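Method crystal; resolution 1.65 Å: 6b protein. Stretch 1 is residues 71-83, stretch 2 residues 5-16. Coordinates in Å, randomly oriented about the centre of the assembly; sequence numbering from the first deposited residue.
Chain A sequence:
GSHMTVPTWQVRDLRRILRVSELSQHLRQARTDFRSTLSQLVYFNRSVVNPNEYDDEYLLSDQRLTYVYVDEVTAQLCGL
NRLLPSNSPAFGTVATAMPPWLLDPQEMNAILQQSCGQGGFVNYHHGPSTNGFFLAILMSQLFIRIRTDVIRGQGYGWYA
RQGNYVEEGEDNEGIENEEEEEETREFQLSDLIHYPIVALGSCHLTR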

ATOM      1  N   ASP A  71       8.761  -4.174   6.572  1.00 11.11           N
ATOM      2  CA  ASP A  71       9.247  -4.714   7.844  1.00 12.68           C
ATOM      3  C   ASP A  71       8.508  -4.033   9.015  1.00 13.85           C
ATOM      4  O   ASP A  71       7.787  -3.054   8.796  1.00 13.37           O
ATOM      5  CB  ASP A  71      10.737  -4.455   7.940  1.00 13.17           C
ATOM      6  CG  ASP A  71      11.047  -2.989   7.894  1.00 13.64           C
ATOM      7  OD1 ASP A  71      11.068  -2.422   6.780  1.00 14.82           O
ATOM      8  OD2 ASP A  71      11.241  -2.403   8.977  1.00 17.77           O
ATOM      9  N   GLU A  72       8.660  -4.530  10.248  1.00 15.29           N
ATOM     10  CA  GLU A  72       7.843  -3.966  11.338  1.00 17.26           C
ATOM     11  C   GLU A  72       8.215  -2.528  11.682  1.00 17.12           C
ATOM     12  O   GLU A  72       7.336  -1.726  11.980  1.00 17.98           O
ATOM     13  CB  GLU A  72       7.809  -4.823  12.615  1.00 18.54           C
ATOM     14  CG  GLU A  72       6.604  -4.434  13.507  1.00 19.94           C
ATOM     15  CD  GLU A  72       6.505  -5.180  14.829  1.00 20.74           C
ATOM     16  OE1 GLU A  72       7.325  -6.092  15.093  1.00 24.20           O
ATOM     17  OE2 GLU A  72       5.591  -4.834  15.616  1.00 22.92           O
ATOM     18  N   VAL A  73       9.497  -2.193  11.601  1.00 16.78           N
ATOM     19  CA  VAL A  73       9.919  -0.814  11.898  1.00 17.06           C
ATOM     20  C   VAL A  73       9.278   0.162  10.904  1.00 16.25           C
ATOM     21  O   VAL A  73       8.702   1.185  11.299  1.00 16.29           O
ATOM     22  CB  VAL A  73      11.458  -0.678  11.954  1.00 18.00           C
ATOM     23  CG1 VAL A  73      11.863   0.791  12.122  1.00 19.41           C
ATOM     24  CG2 VAL A  73      12.002  -1.502  13.109  1.00 19.54           C
ATOM     25  N   THR A  74       9.330  -0.193   9.623  1.00 14.89           N
ATOM     26  CA  THR A  74       8.720   0.616   8.570  1.00 14.03           C
ATOM     27  C   THR A  74       7.206   0.683   8.738  1.00 13.63           C
ATOM     28  O   THR A  74       6.603   1.739   8.555  1.00 12.92           O
ATOM     29  CB  THR A  74       9.116   0.071   7.185  1.00 13.41           C
ATOM     30  OG1 THR A  74      10.538   0.160   7.055  1.00 14.79           O
ATOM     31  CG2 THR A  74       8.448   0.853   6.060  1.00 13.64           C
ATOM     32  N   ALA A  75       6.597  -0.444   9.109  1.00 13.62           N
ATOM     33  CA  ALA A  75       5.149  -0.485   9.349  1.00 14.01           C
ATOM     34  C   ALA A  75       4.747   0.557  10.407  1.00 14.96           C
ATOM     35  O   ALA A  75       3.798   1.316  10.207  1.00 14.98           O
ATOM     36  CB  ALA A  75       4.728  -1.890   9.776  1.00 13.71           C
ATOM     37  N   GLN A  76       5.496   0.604  11.506  1.00 16.27           N
ATOM     38  CA  GLN A  76       5.196   1.514  12.609  1.00 18.00           C
ATOM     39  C   GLN A  76       5.396   2.961  12.161  1.00 17.86           C
ATOM     40  O   GLN A  76       4.530   3.808  12.385  1.00 18.26           O
ATOM     41  CB  GLN A  76       6.072   1.179  13.820  1.00 19.00           C
ATOM     42  CG  GLN A  76       5.527   1.685  15.146  1.00 24.71           C
ATOM     43  CD  GLN A  76       6.057   0.895  16.330  1.00 29.45           C
ATOM     44  OE1 GLN A  76       6.080  -0.343  16.311  1.00 32.14           O
ATOM     45  NE2 GLN A  76       6.485   1.605  17.370  1.00 32.61           N
ATOM     46  N   LEU A  77       6.532   3.235  11.521  1.00 18.03           N
ATOM     47  CA  LEU A  77       6.835   4.581  11.026  1.00 18.65           C
ATOM     48  C   LEU A  77       5.754   5.067  10.071  1.00 18.43           C
ATOM     49  O   LEU A  77       5.263   6.184  10.195  1.00 18.61           O
ATOM     50  CB  LEU A  77       8.193   4.616  10.318  1.00 19.44           C
ATOM     51  CG  LEU A  77       8.573   5.935   9.625  1.00 20.74           C
ATOM     52  CD1 LEU A  77       8.966   7.009  10.645  1.00 24.58           C
ATOM     53  CD2 LEU A  77       9.688   5.703   8.615  1.00 23.18           C
ATOM     54  N   CYS A  78       5.380   4.217   9.120  1.00 17.78           N
ATOM     55  CA  CYS A  78       4.441   4.626   8.081  1.00 18.05           C
ATOM     56  C   CYS A  78       3.010   4.682   8.591  1.00 18.68           C
ATOM     57  O   CYS A  78       2.291   5.630   8.309  1.00 17.82           O
ATOM     58  CB  CYS A  78       4.568   3.717   6.856  1.00 17.72           C
ATOM     59  SG  CYS A  78       6.102   3.946   5.998  1.00 19.83           S
ATOM     60  N   GLY A  79       2.592   3.657   9.335  1.00 20.23           N
ATOM     61  CA  GLY A  79       1.260   3.655   9.950  1.00 22.43           C
ATOM     62  C   GLY A  79       0.952   4.829  10.862  1.00 24.45           C
ATOM     63  O   GLY A  79      -0.098   5.475  10.731  1.00 25.75           O
ATOM     64  N   LEU A  80       1.864   5.128  11.782  1.00 24.73           N
ATOM     65  CA  LEU A  80       1.657   6.190  12.765  1.00 26.04           C
ATOM     66  C   LEU A  80       1.749   7.590  12.176  1.00 24.85           C
ATOM     67  O   LEU A  80       1.287   8.559  12.782  1.00 26.01           O
ATOM     68  CB  LEU A  80       2.652   6.053  13.922  1.00 27.47           C
ATOM     69  CG  LEU A  80       2.255   5.082  15.042  1.00 30.92           C
ATOM     70  CD1 LEU A  80       3.468   4.569  15.810  1.00 33.36           C
ATOM     71  CD2 LEU A  80       1.234   5.714  15.998  1.00 33.61           C
ATOM     72  N   ASN A  81       2.333   7.699  10.986  1.00 22.43           N
ATOM     73  CA  ASN A  81       2.678   9.003  10.443  1.00 21.10           C
ATOM     74  C   ASN A  81       2.082   9.308   9.079  1.00 19.17           C
ATOM     75  O   ASN A  81       2.398  10.347   8.495  1.00 19.08           O
ATOM     76  CB  ASN A  81       4.191   9.173  10.387  1.00 21.46           C
ATOM     77  CG  ASN A  81       4.823   9.155  11.757  1.00 24.26           C
ATOM     78  OD1 ASN A  81       5.103   8.091  12.323  1.00 26.29           O
ATOM     79  ND2 ASN A  81       5.031  10.337  12.314  1.00 25.90           N
ATOM     80  N   ARG A  82       1.220   8.414   8.594  1.00 17.61           N
ATOM     81  CA  ARG A  82       0.569   8.566   7.291  1.00 16.38           C
ATOM     82  C   ARG A  82       1.597   8.714   6.172  1.00 14.79           C
ATOM     83  O   ARG A  82       1.569   9.683   5.404  1.00 13.85           O
ATOM     84  CB  ARG A  82      -0.397   9.752   7.307  1.00 17.54           C
ATOM     85  CG  ARG A  82      -1.665   9.484   6.542  1.00 20.50           C
ATOM     86  CD  ARG A  82      -2.608  10.673   6.593  1.00 25.14           C
ATOM     87  NE  ARG A  82      -2.929  11.070   7.958  1.00 27.74           N
ATOM     88  CZ  ARG A  82      -2.496  12.185   8.537  1.00 31.02           C
ATOM     89  NH1 ARG A  82      -1.718  13.032   7.871  1.00 31.86           N
ATOM     90  NH2 ARG A  82      -2.841  12.457   9.786  1.00 32.68           N
ATOM     91  N   LEU A  83       2.516   7.754   6.105  1.00 13.40           N
ATOM     92  CA  LEU A  83       3.545   7.731   5.070  1.00 12.77           C
ATOM     93  C   LEU A  83       3.474   6.451   4.261  1.00 12.22           C
ATOM     94  O   LEU A  83       3.059   5.405   4.763  1.00 12.26           O
ATOM     95  CB  LEU A  83       4.942   7.852   5.681  1.00 12.38           C
ATOM     96  CG  LEU A  83       5.219   9.091   6.535  1.00 13.94           C
ATOM     97  CD1 LEU A  83       6.517   8.952   7.321  1.00 16.80           C
ATOM     98  CD2 LEU A  83       5.236  10.346   5.667  1.00 13.59           C
TER
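Stretch 2, residues 5-16: TVPTWQVRDLRR

An extended segment can lie along a helix through a few separated contacts that differ in kind along its length; residues 5-16 of the 6b protein, lying against residues 71-83, illustrate the principle. The first stretch is a helix from Glu 72, with Asp 71 as its N-cap: Asp 71 OD2 accepts from Thr 74 N at 3.0 Å. Beyond the helix, Arg 82 has positive phi in a Schellman motif, with Leu 83 N bonded to Cys 78 O at 3.1 Å. The second stretch has a short 3-10 segment at Val 6 to Thr 8, then runs extended, including strand at Arg 12 and Asp 13, before turning at Leu 14 and Arg 15. The two run in opposite senses: the beginning of stretch 2 lies near Arg 82, Val 11 near Gly 79, and Arg 15 near the first turn of the helix. The CA atoms of Gly 79 and Val 11 are 6.5 Å apart, whereas those of Glu 72 and Arg 15 are 9.3 Å apart, a gap bridged by long side chains.

In the middle, a methyl group packs against the helix backbone. Val 11 points toward the helix, and its CG1 lies 3.3 Å from Gly 79 O. Gly 79 has no side chain, and Val 11 meets its backbone directly. A second packing site is built by Arg 82, whose side chain reaches back to the 3-10 segment. Its CD approaches Val 6 CG1 to 3.1 Å, a tight contact, while Pro 7 CG lies over one face of the guanidinium and Arg 82 NH2 is 3.6 Å from Pro 7 CA.

Polar and charged contacts across the stretches gather at the other end, on Arg 15. Arg 15 NH1 donates to Gln 76 OE1 at 2.8 Å, with the acceptor at the edge of the guanidinium, near its plane, where an N-H can point straight at it. The same NH1 forms a longer salt bridge to Glu 72 OE2 at 3.5 Å. Within its own stretch the arginine is held by Asp 13: Arg 15 NE donates to Asp 13 OD1 at 2.9 Å and Arg 15 NH2 to Asp 13 OD2 at 2.8 Å. This paired arrangement leaves NH1 directed at the helix.

Water supplies the last link. One molecule accepts from Arg 82 NE at 2.8 Å and donates to Trp 9 O at 2.7 Å and Val 6 O at 3.2 Å, tying the arginine to the backbone of stretch 2.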

ATOM      1  N   THR A   5     -11.670  15.232   6.322  1.00 18.29           N
ATOM      2  CA  THR A   5     -10.284  15.251   5.841  1.00 17.16           C
ATOM      3  C   THR A   5      -9.523  14.042   6.380  1.00 16.18           C
ATOM      4  O   THR A   5      -9.884  13.472   7.413  1.00 16.02           O
ATOM      5  CB  THR A   5      -9.529  16.558   6.221  1.00 17.56           C
ATOM      6  OG1 THR A   5      -9.323  16.612   7.638  1.00 18.27           O
ATOM      7  CG2 THR A   5     -10.307  17.797   5.781  1.00 19.16           C
ATOM      8  N   VAL A   6      -8.462  13.663   5.679  1.00 15.26           N
ATOM      9  CA  VAL A   6      -7.682  12.485   6.054  1.00 15.35           C
ATOM     10  C   VAL A   6      -7.164  12.455   7.513  1.00 15.86           C
ATOM     11  O   VAL A   6      -7.204  11.391   8.132  1.00 15.49           O
ATOM     12  CB  VAL A   6      -6.564  12.211   5.024  1.00 14.45           C
ATOM     13  CG1 VAL A   6      -5.528  11.259   5.574  1.00 16.84           C
ATOM     14  CG2 VAL A   6      -7.168  11.649   3.760  1.00 14.14           C
ATOM     15  N   PRO A   7      -6.695  13.599   8.062  1.00 17.41           N
ATOM     16  CA  PRO A   7      -6.281  13.591   9.480  1.00 18.22           C
ATOM     17  C   PRO A   7      -7.346  13.115  10.475  1.00 18.66           C
ATOM     18  O   PRO A   7      -6.995  12.742  11.601  1.00 20.13           O
ATOM     19  CB  PRO A   7      -5.905  15.052   9.748  1.00 19.50           C
ATOM     20  CG  PRO A   7      -5.488  15.568   8.405  1.00 19.16           C
ATOM     21  CD  PRO A   7      -6.454  14.925   7.452  1.00 17.40           C
ATOM     22  N   THR A   8      -8.621  13.101  10.083  1.00 17.61           N
ATOM     23  CA  THR A   8      -9.669  12.543  10.955  1.00 17.61           C
ATOM     24  C   THR A   8      -9.592  11.018  11.072  1.00 16.80           C
ATOM     25  O   THR A   8     -10.171  10.424  11.998  1.00 17.43           O
ATOM     26  CB  THR A   8     -11.101  12.920  10.506  1.00 17.67           C
ATOM     27  OG1 THR A   8     -11.428  12.271   9.271  1.00 17.40           O
ATOM     28  CG2 THR A   8     -11.259  14.424  10.376  1.00 19.45           C
ATOM     29  N   TRP A   9      -8.910  10.393  10.117  1.00 15.40           N
ATOM     30  CA  TRP A   9      -8.813   8.940  10.079  1.00 15.52           C
ATOM     31  C   TRP A   9      -7.707   8.428  10.987  1.00 15.76           C
ATOM     32  O   TRP A   9      -6.540   8.800  10.823  1.00 16.47           O
ATOM     33  CB  TRP A   9      -8.561   8.465   8.645  1.00 14.41           C
ATOM     34  CG  TRP A   9      -8.364   6.980   8.558  1.00 13.95           C
ATOM     35  CD1 TRP A   9      -7.190   6.318   8.326  1.00 14.35           C
ATOM     36  CD2 TRP A   9      -9.374   5.976   8.694  1.00 14.67           C
ATOM     37  NE1 TRP A   9      -7.409   4.959   8.325  1.00 12.96           N
ATOM     38  CE2 TRP A   9      -8.740   4.721   8.543  1.00 12.89           C
ATOM     39  CE3 TRP A   9     -10.754   6.015   8.934  1.00 17.17           C
ATOM     40  CZ2 TRP A   9      -9.442   3.508   8.619  1.00 14.42           C
ATOM     41  CZ3 TRP A   9     -11.457   4.811   9.011  1.00 16.41           C
ATOM     42  CH2 TRP A   9     -10.795   3.570   8.846  1.00 15.53           C
ATOM     43  N   GLN A  10      -8.085   7.568  11.931  1.00 17.01           N
ATOM     44  CA  GLN A  10      -7.128   6.889  12.792  1.00 18.03           C
ATOM     45  C   GLN A  10      -6.782   5.556  12.127  1.00 16.28           C
ATOM     46  O   GLN A  10      -7.660   4.707  11.952  1.00 16.15           O
ATOM     47  CB  GLN A  10      -7.731   6.678  14.190  1.00 19.34           C
ATOM     48  CG  GLN A  10      -8.180   7.981  14.874  1.00 22.95           C
ATOM     49  CD  GLN A  10      -8.846   7.784  16.240  1.00 24.58           C
ATOM     50  OE1 GLN A  10      -8.865   6.679  16.794  1.00 31.29           O
ATOM     51  NE2 GLN A  10      -9.390   8.868  16.786  1.00 31.20           N
ATOM     52  N   VAL A  11      -5.521   5.390  11.726  1.00 14.66           N
ATOM     53  CA  VAL A  11      -5.080   4.121  11.118  1.00 14.08           C
ATOM     54  C   VAL A  11      -5.490   2.940  12.007  1.00 14.12           C
ATOM     55  O   VAL A  11      -5.400   3.022  13.244  1.00 14.61           O
ATOM     56  CB  VAL A  11      -3.550   4.108  10.851  1.00 13.80           C
ATOM     57  CG1 VAL A  11      -2.748   4.041  12.165  1.00 15.27           C
ATOM     58  CG2 VAL A  11      -3.174   2.966   9.920  1.00 14.19           C
ATOM     59  N   ARG A  12      -5.966   1.864  11.383  1.00 13.41           N
ATOM     60  CA  ARG A  12      -6.338   0.674  12.148  1.00 13.69           C
ATOM     61  C   ARG A  12      -5.073  -0.150  12.343  1.00 13.14           C
ATOM     62  O   ARG A  12      -4.520  -0.694  11.379  1.00 12.29           O
ATOM     63  CB  ARG A  12      -7.392  -0.179  11.435  1.00 14.13           C
ATOM     64  CG  ARG A  12      -8.822   0.377  11.265  1.00 18.26           C
ATOM     65  CD  ARG A  12      -9.164   1.638  12.011  1.00 21.37           C
ATOM     66  NE  ARG A  12     -10.598   1.916  11.878  1.00 21.67           N
ATOM     67  CZ  ARG A  12     -11.146   3.124  11.998  1.00 23.66           C
ATOM     68  NH1 ARG A  12     -10.390   4.191  12.250  1.00 23.44           N
ATOM     69  NH2 ARG A  12     -12.461   3.266  11.850  1.00 24.24           N
ATOM     70  N   ASP A  13      -4.607  -0.228  13.589  1.00 13.20           N
ATOM     71  CA  ASP A  13      -3.426  -1.029  13.884  1.00 13.29           C
ATOM     72  C   ASP A  13      -3.868  -2.460  14.182  1.00 12.91           C
ATOM     73  O   ASP A  13      -4.389  -2.748  15.269  1.00 14.09           O
ATOM     74  CB  ASP A  13      -2.650  -0.431  15.057  1.00 14.62           C
ATOM     75  CG  ASP A  13      -1.341  -1.161  15.346  1.00 16.03           C
ATOM     76  OD1 ASP A  13      -1.041  -2.193  14.706  1.00 14.64           O
ATOM     77  OD2 ASP A  13      -0.605  -0.688  16.250  1.00 21.10           O
ATOM     78  N   LEU A  14      -3.689  -3.339  13.195  1.00 11.86           N
ATOM     79  CA  LEU A  14      -4.177  -4.711  13.286  1.00 11.39           C
ATOM     80  C   LEU A  14      -3.045  -5.702  13.586  1.00 12.06           C
ATOM     81  O   LEU A  14      -3.214  -6.912  13.404  1.00 11.92           O
ATOM     82  CB  LEU A  14      -4.910  -5.113  11.993  1.00 10.91           C
ATOM     83  CG  LEU A  14      -6.045  -4.167  11.592  1.00 11.73           C
ATOM     84  CD1 LEU A  14      -6.688  -4.611  10.269  1.00 12.53           C
ATOM     85  CD2 LEU A  14      -7.083  -4.053  12.711  1.00 12.83           C
ATOM     86  N   ARG A  15      -1.906  -5.195  14.070  1.00 12.81           N
ATOM     87  CA  ARG A  15      -0.737  -6.059  14.313  1.00 13.74           C
ATOM     88  C   ARG A  15      -0.957  -7.163  15.353  1.00 14.66           C
ATOM     89  O   ARG A  15      -0.217  -8.146  15.358  1.00 15.60           O
ATOM     90  CB  ARG A  15       0.504  -5.236  14.678  1.00 13.99           C
ATOM     91  CG  ARG A  15       1.107  -4.484  13.507  1.00 13.35           C
ATOM     92  CD  ARG A  15       2.281  -3.637  13.960  1.00 17.11           C
ATOM     93  NE  ARG A  15       1.836  -2.495  14.754  1.00 18.77           N
ATOM     94  CZ  ARG A  15       2.653  -1.614  15.328  1.00 23.14           C
ATOM     95  NH1 ARG A  15       3.969  -1.749  15.207  1.00 25.17           N
ATOM     96  NH2 ARG A  15       2.157  -0.606  16.029  1.00 22.78           N
ATOM     97  N   ARG A  16      -1.949  -6.994  16.225  1.00 15.55           N
ATOM     98  CA  ARG A  16      -2.264  -8.012  17.241  1.00 16.74           C
ATOM     99  C   ARG A  16      -3.469  -8.849  16.839  1.00 16.14           C
ATOM    100  O   ARG A  16      -3.978  -9.642  17.635  1.00 17.66           O
ATOM    101  CB  ARG A  16      -2.440  -7.370  18.620  1.00 18.66           C
ATOM    102  CG  ARG A  16      -1.216  -6.575  19.013  1.00 22.13           C
ATOM    103  CD  ARG A  16      -1.091  -6.323  20.498  1.00 30.15           C
ATOM    104  NE  ARG A  16       0.192  -5.676  20.780  1.00 35.54           N
ATOM    105  CZ  ARG A  16       1.363  -6.311  20.873  1.00 38.09           C
ATOM    106  NH1 ARG A  16       1.437  -7.629  20.727  1.00 39.60           N
ATOM    107  NH2 ARG A  16       2.469  -5.622  21.125  1.00 39.06           N
TER
HETATM  108  O   HOH W   1      -4.953   9.219   8.704  1.00 27.70           O